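Local coordinates for protein formyltransferase PseJ (Anoxybacillus kamchatkensis G10, PDB 6EDK) that is a formyltransferase-family alpha/beta protein whose pocket holds the bound ligand N-{4-[{[(6S)-2-amino-4-oxo-3,4,5,6,7,8-hexahydropteridin-6-yl]methyl}(formyl)amino]benzoyl}-L-glutamic acid, at residues N107-F111 with L147-Y151; G118-H122 with T157-F162; D129-V135 with I174-P180; R137-Y141 with R153-T157. All coordinates share one frame; numbering follows the deposited sequence.

How the interactions relate
Three contacts follow helix 147-169 along its length: interaction 1 at its first turn against helix 106-112, interaction 4 a turn and a half further on against the end of strand 133-138 and the loop that follows, and interaction 2 beyond it against strand 118-123. Interactions 2 and 4 share Thr157, their centres are about 8 Å apart, and backbone bonding joins Val119 to Arg137. Interaction 1 touches interaction 4 where Phe111 meets Tyr141, centres about 10 Å apart. Interaction 3 lies at the other end of strand 133-138, its centre about 23 Å from that of interaction 1; it pairs with strand 118-123 through Ile121. His122 and Asp129 bring interactions 2 and 3 to the 1YA pocket.

Interaction 1 of 4, residues N107-F111 with L147-Y151; sequences NLWSF and LRTTY
Leu147, in the first turn of helix 147-169, extends both methyl branches toward helix 106-112. Its CB leaves the backbone off to one side, but CG lies anti to the carbonyl carbon (chi1 -68°), which swings the end of the side chain in. CD1 of Leu147 then comes 4.1 Å from CD1 of Leu108, while CD2 of Leu147 lies 3.9 Å from ND2 of Asn107. Against the Phe111 ring the same CD2 packs more loosely, 4.4 Å from Phe111 CD2. Thr150 brings the polar part of the contact. Asn107 ND2 donates to Thr150 OG1 at 3.0 Å with an N-H...O angle of 155°, and the hydroxyl oxygen lies almost in the amide plane, the two side chains meeting at about a right angle. The hydroxyl is also bonded to Thr146 O, so it is gripped twice in a buried place. The methyl of Thr150, CG2, takes up the apolar work, 3.7 Å from CZ of Phe111 and oblique to that ring. Tyr151 closes the row with its CB 3.9 Å from Asn107 ND2; its own ring stacks edge-to-face with Trp202. Asn107 ND2 and Leu108 N also hold the sulfonate of a MES molecule, probably from the crystallisation liquor. This is steep helix-on-helix packing within the formyltransferase domain: the axes of segments 107-111 and 147-151 run 113° apart.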
loop_
_atom_site.group_PDB
_atom_site.type_symbol
_atom_site.label_atom_id
_atom_site.label_comp_id
_atom_site.label_asym_id
_atom_site.label_seq_id
_atom_site.Cartn_x
_atom_site.Cartn_y
_atom_site.Cartn_z
ATOM N N ASN A 107 1.725 10.612 -0.176
ATOM C CA ASN A 107 2.198 11.426 -1.297
ATOM C C ASN A 107 2.387 12.865 -0.855
ATOM O O ASN A 107 3.415 13.492 -1.128
ATOM C CB ASN A 107 1.207 11.325 -2.447
ATOM C CG ASN A 107 1.622 12.098 -3.687
ATOM O OD1 ASN A 107 2.746 11.960 -4.202
ATOM N ND2 ASN A 107 0.699 12.905 -4.198
ATOM N N LEU A 108 1.374 13.421 -0.200
ATOM C CA LEU A 108 1.509 14.795 0.300
ATOM C C LEU A 108 2.698 14.943 1.243
ATOM O O LEU A 108 3.501 15.865 1.095
ATOM C CB LEU A 108 0.213 15.198 0.976
ATOM C CG LEU A 108 0.259 16.592 1.695
ATOM C CD1 LEU A 108 0.479 17.669 0.667
ATOM C CD2 LEU A 108 -1.122 16.759 2.368
ATOM N N TRP A 109 2.846 14.043 2.202
ATOM C CA TRP A 109 3.921 14.186 3.180
ATOM C C TRP A 109 5.295 14.020 2.567
ATOM O O TRP A 109 6.272 14.616 3.063
ATOM C CB TRP A 109 3.746 13.199 4.323
ATOM C CG TRP A 109 2.707 13.646 5.242
ATOM C CD1 TRP A 109 1.456 13.145 5.374
ATOM C CD2 TRP A 109 2.815 14.737 6.146
ATOM N NE1 TRP A 109 0.754 13.875 6.334
ATOM C CE2 TRP A 109 1.574 14.865 6.803
ATOM C CE3 TRP A 109 3.853 15.645 6.454
ATOM C CZ2 TRP A 109 1.331 15.862 7.787
ATOM C CZ3 TRP A 109 3.602 16.633 7.426
ATOM C CH2 TRP A 109 2.334 16.721 8.064
ATOM N N SER A 110 5.402 13.235 1.462
ATOM C CA SER A 110 6.669 13.116 0.787
ATOM C C SER A 110 7.130 14.449 0.231
ATOM O O SER A 110 8.331 14.682 0.127
ATOM C CB SER A 110 6.599 12.055 -0.318
ATOM O OG SER A 110 5.985 12.540 -1.500
ATOM N N PHE A 111 6.210 15.355 -0.070
ATOM C CA PHE A 111 6.586 16.695 -0.522
ATOM C C PHE A 111 6.762 17.657 0.648
ATOM O O PHE A 111 7.782 18.371 0.717
ATOM C CB PHE A 111 5.546 17.220 -1.495
ATOM C CG PHE A 111 5.628 16.549 -2.803
ATOM C CD1 PHE A 111 6.608 16.902 -3.687
ATOM C CD2 PHE A 111 4.793 15.515 -3.119
ATOM C CE1 PHE A 111 6.730 16.243 -4.895
ATOM C CE2 PHE A 111 4.916 14.872 -4.332
ATOM C CZ PHE A 111 5.903 15.232 -5.206
ATOM N N LEU A 147 -0.219 17.417 -7.026
ATOM C CA LEU A 147 -0.538 16.251 -6.212
ATOM C C LEU A 147 -1.294 15.218 -7.025
ATOM O O LEU A 147 -1.092 14.037 -6.818
ATOM C CB LEU A 147 -1.363 16.620 -4.983
ATOM C CG LEU A 147 -0.562 17.452 -3.958
ATOM C CD1 LEU A 147 -1.500 17.979 -2.886
ATOM C CD2 LEU A 147 0.589 16.683 -3.316
ATOM N N ARG A 148 -2.178 15.648 -7.926
ATOM C CA ARG A 148 -2.899 14.682 -8.755
ATOM C C ARG A 148 -1.947 13.881 -9.614
ATOM O O ARG A 148 -2.082 12.684 -9.730
ATOM C CB ARG A 148 -3.901 15.380 -9.663
ATOM C CG ARG A 148 -4.792 14.433 -10.462
ATOM C CD ARG A 148 -5.684 15.177 -11.463
ATOM N NE ARG A 148 -6.632 16.092 -10.798
ATOM C CZ ARG A 148 -7.728 15.684 -10.168
ATOM N NH1 ARG A 148 -8.001 14.397 -10.094
ATOM N NH2 ARG A 148 -8.534 16.563 -9.596
ATOM N N THR A 149 -1.038 14.559 -10.324
ATOM C CA THR A 149 -0.207 13.836 -11.277
ATOM C C THR A 149 0.780 12.926 -10.574
ATOM O O THR A 149 1.024 11.825 -11.070
ATOM C CB THR A 149 0.550 14.775 -12.268
ATOM O OG1 THR A 149 1.364 15.762 -11.617
ATOM C CG2 THR A 149 -0.495 15.511 -13.157
ATOM N N THR A 150 1.287 13.331 -9.390
ATOM C CA THR A 150 2.188 12.459 -8.625
ATOM C C THR A 150 1.426 11.295 -8.008
ATOM O O THR A 150 1.894 10.172 -8.097
ATOM C CB THR A 150 2.916 13.202 -7.534
ATOM O OG1 THR A 150 2.000 13.940 -6.708
ATOM C CG2 THR A 150 3.834 14.275 -8.181
ATOM N N TYR A 151 0.232 11.548 -7.461
ATOM C CA TYR A 151 -0.613 10.416 -6.961
ATOM C C TYR A 151 -0.938 9.409 -8.054
ATOM O O TYR A 151 -0.828 8.172 -7.856
ATOM C CB TYR A 151 -1.890 10.992 -6.349
ATOM C CG TYR A 151 -2.828 9.931 -5.761
ATOM C CD1 TYR A 151 -3.761 9.282 -6.564
ATOM C CD2 TYR A 151 -2.736 9.554 -4.421
ATOM C CE1 TYR A 151 -4.618 8.291 -6.023
ATOM C CE2 TYR A 151 -3.568 8.558 -3.880
ATOM C CZ TYR A 151 -4.501 7.944 -4.685
ATOM O OH TYR A 151 -5.328 6.987 -4.124
#

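Interaction 2 of 4, residues G118-H122 with T157-F162; sequences GVTIH and TIEKLF
Ile158 has CG1 anti to its backbone N (chi1 -165°) and stays extended beyond it; its CB and CG1 cross Val119 at a slant, and CD1 runs on to the strand backbone, 3.6 Å from O of Thr120. Ile121 turns CG1 the other way, anti to the carbonyl carbon (chi1 -60°), and this aims CD1 at the helix backbone, 3.7 Å from CA of Phe162 and at the edge of the Phe162 ring, near its plane. Helix 147-169 covers one face of the mixed sheet, the alpha/beta layering of a Rossmann-like formyltransferase domain; the axes of segments 157-162 and 118-122 approach to 8.4 Å at 38°. CB of Val119 lies 3.7 Å from CB of Ile158. Its CG2 branch meets two helix residues, at 3.9 Å from Thr157 CG2 and 4.0 Å from Leu161 CD2. The Phe162 ring also packs on Leu38, Phe41 and Leu42 of helix 36-43. Thr120 points away from the helix, where its OG1 is bonded to Ser96 O, and the next-but-one residue, His122, touches 1YA.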
loop_
_atom_site.group_PDB
_atom_site.type_symbol
_atom_site.label_atom_id
_atom_site.label_comp_id
_atom_site.label_asym_id
_atom_site.label_seq_id
_atom_site.Cartn_x
_atom_site.Cartn_y
_atom_site.Cartn_z
ATOM N N GLY A 118 7.983 7.055 -3.625
ATOM C CA GLY A 118 7.889 5.776 -4.307
ATOM C C GLY A 118 6.799 4.894 -3.649
ATOM O O GLY A 118 5.844 5.393 -3.019
ATOM N N VAL A 119 6.908 3.633 -3.958
ATOM C CA VAL A 119 5.848 2.671 -3.621
ATOM C C VAL A 119 6.469 1.389 -3.072
ATOM O O VAL A 119 7.587 1.010 -3.408
ATOM C CB VAL A 119 4.949 2.378 -4.874
ATOM C CG1 VAL A 119 4.272 3.659 -5.487
ATOM C CG2 VAL A 119 5.756 1.626 -5.937
ATOM N N THR A 120 5.682 0.639 -2.270
ATOM C CA THR A 120 6.257 -0.473 -1.525
ATOM C C THR A 120 5.198 -1.568 -1.344
ATOM O O THR A 120 4.068 -1.258 -1.002
ATOM C CB THR A 120 6.710 -0.042 -0.116
ATOM O OG1 THR A 120 7.747 0.925 -0.201
ATOM C CG2 THR A 120 7.226 -1.251 0.641
ATOM N N ILE A 121 5.573 -2.799 -1.604
ATOM C CA ILE A 121 4.777 -3.980 -1.256
ATOM C C ILE A 121 5.447 -4.620 -0.056
ATOM O O ILE A 121 6.671 -4.823 -0.082
ATOM C CB ILE A 121 4.733 -4.946 -2.439
ATOM C CG1 ILE A 121 4.107 -4.269 -3.651
ATOM C CG2 ILE A 121 3.909 -6.234 -2.053
ATOM C CD1 ILE A 121 4.202 -5.086 -4.895
ATOM N N HIS A 122 4.691 -4.832 1.015
ATOM C CA HIS A 122 5.287 -5.312 2.247
ATOM C C HIS A 122 4.332 -6.367 2.867
ATOM O O HIS A 122 3.132 -6.392 2.579
ATOM C CB HIS A 122 5.543 -4.186 3.239
ATOM C CG HIS A 122 4.335 -3.441 3.695
ATOM N ND1 HIS A 122 3.668 -3.755 4.866
ATOM C CD2 HIS A 122 3.653 -2.406 3.149
ATOM C CE1 HIS A 122 2.653 -2.925 5.013
ATOM N NE2 HIS A 122 2.650 -2.084 4.001
ATOM N N THR A 157 2.405 3.033 -10.802
ATOM C CA THR A 157 3.638 2.333 -10.499
ATOM C C THR A 157 3.451 1.166 -9.515
ATOM O O THR A 157 4.018 0.090 -9.718
ATOM C CB THR A 157 4.673 3.313 -9.937
ATOM O OG1 THR A 157 4.858 4.434 -10.839
ATOM C CG2 THR A 157 5.993 2.668 -9.693
ATOM N N ILE A 158 2.669 1.347 -8.467
ATOM C CA ILE A 158 2.558 0.198 -7.533
ATOM C C ILE A 158 1.723 -0.960 -8.169
ATOM O O ILE A 158 2.004 -2.123 -7.914
ATOM C CB ILE A 158 1.935 0.618 -6.194
ATOM C CG1 ILE A 158 2.185 -0.477 -5.130
ATOM C CG2 ILE A 158 0.441 1.014 -6.309
ATOM C CD1 ILE A 158 2.045 0.011 -3.712
ATOM N N GLU A 159 0.712 -0.641 -8.984
ATOM C CA GLU A 159 -0.069 -1.668 -9.706
ATOM C C GLU A 159 0.820 -2.372 -10.681
ATOM O O GLU A 159 0.815 -3.589 -10.759
ATOM C CB GLU A 159 -1.263 -1.033 -10.356
ATOM C CG GLU A 159 -2.221 -0.365 -9.317
ATOM C CD GLU A 159 -3.359 0.436 -9.880
ATOM O OE1 GLU A 159 -3.501 0.551 -11.122
ATOM O OE2 GLU A 159 -4.177 0.997 -9.076
ATOM N N LYS A 160 1.681 -1.625 -11.389
ATOM C CA LYS A 160 2.680 -2.285 -12.226
ATOM C C LYS A 160 3.609 -3.174 -11.435
ATOM O O LYS A 160 3.939 -4.276 -11.863
ATOM C CB LYS A 160 3.460 -1.188 -12.966
ATOM C CG LYS A 160 4.428 -1.692 -13.993
ATOM C CD LYS A 160 5.196 -0.561 -14.727
ATOM C CE LYS A 160 6.171 -1.210 -15.712
ATOM N NZ LYS A 160 7.294 -0.303 -16.079
ATOM N N LEU A 161 4.158 -2.672 -10.327
ATOM C CA LEU A 161 5.127 -3.427 -9.547
ATOM C C LEU A 161 4.498 -4.712 -9.005
ATOM O O LEU A 161 5.125 -5.781 -8.985
ATOM C CB LEU A 161 5.592 -2.543 -8.359
ATOM C CG LEU A 161 6.666 -3.080 -7.429
ATOM C CD1 LEU A 161 8.007 -3.249 -8.135
ATOM C CD2 LEU A 161 6.859 -2.168 -6.206
ATOM N N PHE A 162 3.233 -4.609 -8.627
ATOM C CA PHE A 162 2.526 -5.799 -8.104
ATOM C C PHE A 162 2.421 -6.863 -9.197
ATOM O O PHE A 162 2.756 -8.050 -8.997
ATOM C CB PHE A 162 1.146 -5.403 -7.648
ATOM C CG PHE A 162 0.334 -6.629 -7.266
ATOM C CD1 PHE A 162 0.621 -7.288 -6.132
ATOM C CD2 PHE A 162 -0.573 -7.125 -8.166
ATOM C CE1 PHE A 162 -0.081 -8.477 -5.828
ATOM C CE2 PHE A 162 -1.255 -8.334 -7.872
ATOM C CZ PHE A 162 -0.959 -8.948 -6.718
#

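Interaction 3 of 4, residues D129-V135 with I174-P180; sequences DTGEIIV and IRGIPQP. With 1YA (N-{4-[{[(6S)-2-amino-4-oxo-3,4,5,6,7,8-hexahydropteridin-6-yl]methyl}(formyl)amino]benzoyl}-L-glutamic acid), chain D.
Gln179 grips the chain of 129-135 with one amide nitrogen: NE2 donates to Asp129 O at 3.0 Å and to Gly131 O at 2.9 Å. With CG anti to the backbone N (chi1 -161°) the extended chain carries NE2 to the 129-131 turn. Two acceptors near the amide plane hold its rotation; NE2 sits on a lone pair of Gly131 O but is tilted from the carbonyl plane of Asp129. A water joins Thr130 O to Gln179 N alongside. Next to it the backbones close up. Ile133 and Ile177 form a single antiparallel hydrogen-bonded pair, with Ile133 N to Ile177 O and Ile177 N to Ile133 O both at 2.9 Å, and CA of Gly176 sits 3.0 Å from Ile133 O in a CA-H...O contact. On the sheet side, Ile134 and Val135 both face Ile121, a classic beta bulge in this edge strand. The outer side is looser: a water links Glu132 OE2 to Gly176 O, and exposed Arg175 is poorly ordered. At the inner end Asp129 N donates to O4 of 1YA at 2.9 Å, while Asp129 OD2 is held by Gly103 N.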
loop_
_atom_site.group_PDB
_atom_site.type_symbol
_atom_site.label_atom_id
_atom_site.label_comp_id
_atom_site.label_asym_id
_atom_site.label_seq_id
_atom_site.Cartn_x
_atom_site.Cartn_y
_atom_site.Cartn_z
ATOM N N ASP A 129 1.896 -0.366 8.466
ATOM C CA ASP A 129 2.884 -0.189 7.394
ATOM C C ASP A 129 4.291 -0.454 7.872
ATOM O O ASP A 129 5.226 0.006 7.281
ATOM C CB ASP A 129 2.790 1.222 6.771
ATOM C CG ASP A 129 1.409 1.508 6.194
ATOM O OD1 ASP A 129 0.793 0.558 5.634
ATOM O OD2 ASP A 129 0.924 2.668 6.291
ATOM N N THR A 130 4.443 -1.270 8.939
ATOM C CA THR A 130 5.728 -1.607 9.529
ATOM C C THR A 130 6.279 -2.972 9.130
ATOM O O THR A 130 7.450 -3.262 9.431
ATOM C CB THR A 130 5.618 -1.542 11.068
ATOM O OG1 THR A 130 4.385 -2.146 11.473
ATOM C CG2 THR A 130 5.584 -0.127 11.538
ATOM N N GLY A 131 5.511 -3.811 8.424
ATOM C CA GLY A 131 5.959 -5.160 8.089
ATOM C C GLY A 131 7.154 -5.254 7.134
ATOM O O GLY A 131 7.670 -4.268 6.593
ATOM N N GLU A 132 7.577 -6.495 6.888
ATOM C CA GLU A 132 8.789 -6.744 6.102
ATOM C C GLU A 132 8.610 -6.348 4.631
ATOM O O GLU A 132 7.551 -6.513 4.048
ATOM C CB GLU A 132 9.183 -8.215 6.146
ATOM C CG GLU A 132 9.742 -8.650 7.498
ATOM C CD GLU A 132 10.183 -10.104 7.474
ATOM O OE1 GLU A 132 9.328 -10.976 7.152
ATOM O OE2 GLU A 132 11.384 -10.360 7.751
ATOM N N ILE A 133 9.644 -5.769 4.055
ATOM C CA ILE A 133 9.594 -5.254 2.687
ATOM C C ILE A 133 9.852 -6.375 1.699
ATOM O O ILE A 133 10.821 -7.153 1.842
ATOM C CB ILE A 133 10.617 -4.116 2.493
ATOM C CG1 ILE A 133 10.214 -2.918 3.332
ATOM C CG2 ILE A 133 10.625 -3.782 0.973
ATOM C CD1 ILE A 133 11.272 -1.736 3.279
ATOM N N ILE A 134 8.991 -6.456 0.670
ATOM C CA ILE A 134 9.126 -7.440 -0.393
ATOM C C ILE A 134 9.803 -6.841 -1.616
ATOM O O ILE A 134 10.828 -7.363 -2.078
ATOM C CB ILE A 134 7.747 -8.039 -0.766
ATOM C CG1 ILE A 134 7.215 -8.888 0.406
ATOM C CG2 ILE A 134 7.827 -8.868 -1.980
ATOM C CD1 ILE A 134 5.669 -9.050 0.412
ATOM N N VAL A 135 9.254 -5.735 -2.120
ATOM C CA VAL A 135 9.882 -4.970 -3.200
ATOM C C VAL A 135 9.441 -3.525 -3.093
ATOM O O VAL A 135 8.344 -3.239 -2.629
ATOM C CB VAL A 135 9.508 -5.450 -4.603
ATOM C CG1 VAL A 135 10.148 -6.797 -4.843
ATOM C CG2 VAL A 135 7.988 -5.565 -4.784
ATOM N N ILE A 174 9.722 -14.549 -2.442
ATOM C CA ILE A 174 10.397 -13.379 -1.865
ATOM C C ILE A 174 9.971 -13.290 -0.411
ATOM O O ILE A 174 8.872 -12.811 -0.110
ATOM C CB ILE A 174 10.072 -12.086 -2.618
ATOM C CG1 ILE A 174 10.198 -12.330 -4.127
ATOM C CG2 ILE A 174 11.006 -10.899 -2.205
ATOM C CD1 ILE A 174 9.765 -11.129 -5.001
ATOM N N ARG A 175 10.826 -13.757 0.500
ATOM C CA ARG A 175 10.492 -13.815 1.924
ATOM C C ARG A 175 10.512 -12.444 2.601
ATOM O O ARG A 175 10.017 -12.312 3.732
ATOM C CB ARG A 175 11.462 -14.771 2.642
ATOM C CG ARG A 175 11.279 -14.900 4.163
ATOM C CD ARG A 175 12.329 -15.859 4.786
ATOM N NE ARG A 175 12.259 -17.198 4.192
ATOM C CZ ARG A 175 13.268 -17.831 3.587
ATOM N NH1 ARG A 175 14.477 -17.275 3.497
ATOM N NH2 ARG A 175 13.065 -19.042 3.081
ATOM N N GLY A 176 11.064 -11.435 1.956
ATOM C CA GLY A 176 11.058 -10.098 2.529
ATOM C C GLY A 176 12.227 -9.861 3.470
ATOM O O GLY A 176 12.883 -10.790 3.933
ATOM N N ILE A 177 12.488 -8.577 3.746
ATOM C CA ILE A 177 13.535 -8.202 4.700
ATOM C C ILE A 177 12.963 -7.331 5.805
ATOM O O ILE A 177 11.941 -6.671 5.614
ATOM C CB ILE A 177 14.729 -7.485 4.035
ATOM C CG1 ILE A 177 14.292 -6.211 3.257
ATOM C CG2 ILE A 177 15.454 -8.391 3.130
ATOM C CD1 ILE A 177 15.508 -5.257 2.909
ATOM N N PRO A 178 13.582 -7.337 7.003
ATOM C CA PRO A 178 13.151 -6.441 8.058
ATOM C C PRO A 178 13.063 -5.037 7.497
ATOM O O PRO A 178 13.980 -4.606 6.805
ATOM C CB PRO A 178 14.270 -6.560 9.099
ATOM C CG PRO A 178 14.942 -7.811 8.801
ATOM C CD PRO A 178 14.864 -7.979 7.315
ATOM N N GLN A 179 12.033 -4.324 7.860
ATOM C CA GLN A 179 11.896 -2.935 7.466
ATOM C C GLN A 179 12.967 -2.091 8.140
ATOM O O GLN A 179 13.011 -2.038 9.382
ATOM C CB GLN A 179 10.507 -2.391 7.791
ATOM C CG GLN A 179 10.217 -1.110 6.976
ATOM C CD GLN A 179 8.806 -0.564 7.094
ATOM O OE1 GLN A 179 8.615 0.621 7.375
ATOM N NE2 GLN A 179 7.797 -1.416 6.836
ATOM N N PRO A 180 13.811 -1.386 7.368
ATOM C CA PRO A 180 14.875 -0.584 7.967
ATOM C C PRO A 180 14.328 0.311 9.028
ATOM O O PRO A 180 13.239 0.884 8.907
ATOM C CB PRO A 180 15.432 0.219 6.797
ATOM C CG PRO A 180 15.246 -0.642 5.632
ATOM C CD PRO A 180 13.865 -1.318 5.905
HETATM N N1 1YA D . -3.411 -3.419 9.175
HETATM C C2 1YA D . -2.168 -3.860 9.844
HETATM N NA2 1YA D . -2.229 -4.584 11.103
HETATM N N3 1YA D . -0.796 -3.631 9.258
HETATM C C4 1YA D . -0.631 -2.885 8.004
HETATM O O4 1YA D . 0.499 -2.719 7.593
HETATM C C4A 1YA D . -1.887 -2.432 7.340
HETATM N N5 1YA D . -1.792 -1.797 6.125
HETATM C C6 1YA D . -3.043 -0.956 5.757
HETATM C C7 1YA D . -4.244 -1.573 5.965
HETATM N N8 1YA D . -4.429 -2.330 7.324
HETATM C C8A 1YA D . -3.296 -2.730 7.912
HETATM C C9 1YA D . -2.909 0.327 6.608
HETATM N N10 1YA D . -3.952 1.327 6.310
HETATM C C11 1YA D . -5.697 3.438 9.538
HETATM C C12 1YA D . -6.518 2.679 8.722
HETATM C C13 1YA D . -5.954 1.967 7.668
HETATM C C14 1YA D . -4.591 2.051 7.447
HETATM C C15 1YA D . -3.779 2.821 8.260
HETATM C C16 1YA D . -4.339 3.522 9.314
HETATM C C17 1YA D . -6.282 4.262 10.713
HETATM N N 1YA D . -5.780 5.659 10.779
HETATM C CA 1YA D . -6.199 6.644 11.808
HETATM C CB 1YA D . -5.657 6.225 13.197
HETATM C CG 1YA D . -4.466 5.256 13.107
HETATM C CD 1YA D . -3.696 5.151 14.436
HETATM O OE1 1YA D . -2.577 4.568 14.476
HETATM O OE2 1YA D . -4.184 5.646 15.484
HETATM C CT 1YA D . -5.686 8.048 11.392
HETATM O O2 1YA D . -4.974 8.221 10.357
HETATM O O1 1YA D . -5.979 9.053 12.084
HETATM C C18 1YA D . -4.335 1.693 4.954
HETATM O O5 1YA D . -3.838 1.157 4.021
HETATM O O 1YA D . -7.073 3.805 11.458
HETATM O O HOH W 1 9.598 -5.110 9.386
HETATM O O HOH W 2 13.887 -11.506 6.748
#

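Interaction 4 of 4, residues R137-Y141 with R153-T157; sequences REVTY and RLTQT
Val139 is the apolar wedge of the contact, its two methyls meeting different turns of helix 147-169. With CG1 anti to the backbone N (chi1 175°), that methyl lies 3.6 Å from CD of Arg153, against the aliphatic part of the arginine. The other methyl, CG2, meets Thr157 tip to tip, 3.6 Å from Thr157 CG2. Leu154 fills in between these two: its end swings nearer than its CB does, setting CD2 3.8 Å from Val139 CB. A looser touch completes the apolar set, CD of Arg137 at 4.0 Å from Thr157 CG2. The fold explains the meeting: strand 133-138, an outermost strand of the mixed sheet, ends at Glu138, just before Val139, the chain turns back, and helix 147-169 packs over it. Between the two segments themselves no hydrogen bond forms; the helix has its own. Arg153 O accepts twice from Thr157, from N at 2.9 Å and from OG1 at 2.6 Å, the two donors coming from opposite faces of the carbonyl plane. The hydroxyl bond holds the rotamer (chi1 -54°) that presents CG2 to Val139. The charged groups lie toward the surface. The Arg153 guanidinium, bent round at chi3, lies oblique to the 140-141 backbone, NH1 3.7 Å from Thr140 O, and makes its salt bridge with Asp145. Thr140 O is buried here with no partner in the model. Arg137 has a weak, long ion pair with Glu164.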
loop_
_atom_site.group_PDB
_atom_site.type_symbol
_atom_site.label_atom_id
_atom_site.label_comp_id
_atom_site.label_asym_id
_atom_site.label_seq_id
_atom_site.Cartn_x
_atom_site.Cartn_y
_atom_site.Cartn_z
ATOM N N ARG A 137 9.964 0.619 -5.165
ATOM C CA ARG A 137 10.475 1.357 -6.327
ATOM C C ARG A 137 10.452 2.828 -6.076
ATOM O O ARG A 137 9.458 3.363 -5.601
ATOM C CB ARG A 137 9.661 1.012 -7.582
ATOM C CG ARG A 137 10.166 1.708 -8.808
ATOM C CD ARG A 137 9.601 1.055 -10.030
ATOM N NE ARG A 137 10.118 -0.332 -10.049
ATOM C CZ ARG A 137 9.707 -1.275 -10.899
ATOM N NH1 ARG A 137 8.794 -1.000 -11.850
ATOM N NH2 ARG A 137 10.227 -2.459 -10.850
ATOM N N GLU A 138 11.521 3.514 -6.466
ATOM C CA GLU A 138 11.461 4.973 -6.326
ATOM C C GLU A 138 10.683 5.567 -7.503
ATOM O O GLU A 138 10.642 5.010 -8.592
ATOM C CB GLU A 138 12.907 5.569 -6.303
ATOM C CG GLU A 138 12.908 7.060 -6.100
ATOM C CD GLU A 138 14.307 7.710 -6.203
ATOM O OE1 GLU A 138 15.152 7.150 -6.880
ATOM O OE2 GLU A 138 14.478 8.807 -5.626
ATOM N N VAL A 139 9.998 6.670 -7.259
ATOM C CA VAL A 139 9.219 7.370 -8.266
ATOM C C VAL A 139 9.607 8.835 -8.157
ATOM O O VAL A 139 9.299 9.476 -7.149
ATOM C CB VAL A 139 7.697 7.201 -8.053
ATOM C CG1 VAL A 139 6.912 8.029 -9.013
ATOM C CG2 VAL A 139 7.297 5.716 -8.168
ATOM N N THR A 140 10.203 9.344 -9.192
ATOM C CA THR A 140 10.595 10.740 -9.245
ATOM C C THR A 140 9.447 11.612 -9.739
ATOM O O THR A 140 8.421 11.164 -10.235
ATOM C CB THR A 140 11.821 10.928 -10.145
ATOM O OG1 THR A 140 11.566 10.272 -11.403
ATOM C CG2 THR A 140 13.070 10.341 -9.448
ATOM N N TYR A 141 9.633 12.901 -9.574
ATOM C CA TYR A 141 8.639 13.863 -9.980
ATOM C C TYR A 141 9.322 14.941 -10.818
ATOM O O TYR A 141 10.546 14.981 -10.945
ATOM C CB TYR A 141 7.985 14.494 -8.803
ATOM C CG TYR A 141 8.881 15.329 -7.966
ATOM C CD1 TYR A 141 9.753 14.751 -7.057
ATOM C CD2 TYR A 141 8.917 16.709 -8.117
ATOM C CE1 TYR A 141 10.588 15.533 -6.260
ATOM C CE2 TYR A 141 9.723 17.483 -7.320
ATOM C CZ TYR A 141 10.563 16.908 -6.410
ATOM O OH TYR A 141 11.371 17.720 -5.642
ATOM N N ARG A 153 0.768 8.829 -10.751
ATOM C CA ARG A 153 1.955 8.078 -11.110
ATOM C C ARG A 153 2.302 7.004 -10.065
ATOM O O ARG A 153 2.735 5.895 -10.415
ATOM C CB ARG A 153 3.136 9.071 -11.293
ATOM C CG ARG A 153 4.323 8.431 -11.853
ATOM C CD ARG A 153 5.512 9.438 -12.006
ATOM N NE ARG A 153 5.183 10.412 -13.054
ATOM C CZ ARG A 153 5.001 11.699 -12.852
ATOM N NH1 ARG A 153 5.151 12.211 -11.638
ATOM N NH2 ARG A 153 4.711 12.473 -13.889
ATOM N N LEU A 154 2.121 7.317 -8.767
ATOM C CA LEU A 154 2.374 6.309 -7.750
ATOM C C LEU A 154 1.388 5.150 -7.914
ATOM O O LEU A 154 1.773 3.987 -7.818
ATOM C CB LEU A 154 2.201 6.918 -6.345
ATOM C CG LEU A 154 3.241 7.995 -5.992
ATOM C CD1 LEU A 154 2.728 8.628 -4.672
ATOM C CD2 LEU A 154 4.614 7.449 -5.790
ATOM N N THR A 155 0.121 5.471 -8.167
ATOM C CA THR A 155 -0.905 4.414 -8.314
ATOM C C THR A 155 -0.566 3.482 -9.481
ATOM O O THR A 155 -0.598 2.251 -9.354
ATOM C CB THR A 155 -2.278 5.077 -8.519
ATOM O OG1 THR A 155 -2.639 5.672 -7.262
ATOM C CG2 THR A 155 -3.289 4.063 -8.924
ATOM N N GLN A 156 -0.203 4.054 -10.624
ATOM C CA GLN A 156 0.188 3.223 -11.751
ATOM C C GLN A 156 1.436 2.428 -11.477
ATOM O O GLN A 156 1.559 1.261 -11.885
ATOM C CB GLN A 156 0.428 4.123 -13.003
ATOM C CG GLN A 156 -0.842 4.764 -13.550
ATOM C CD GLN A 156 -1.990 3.744 -13.824
ATOM O OE1 GLN A 156 -1.816 2.786 -14.557
ATOM N NE2 GLN A 156 -3.159 3.975 -13.205
ATOM N N THR A 157 2.405 3.033 -10.802
ATOM C CA THR A 157 3.638 2.333 -10.499
ATOM C C THR A 157 3.451 1.166 -9.515
ATOM O O THR A 157 4.018 0.090 -9.718
ATOM C CB THR A 157 4.673 3.313 -9.937
ATOM O OG1 THR A 157 4.858 4.434 -10.839
ATOM C CG2 THR A 157 5.993 2.668 -9.693
#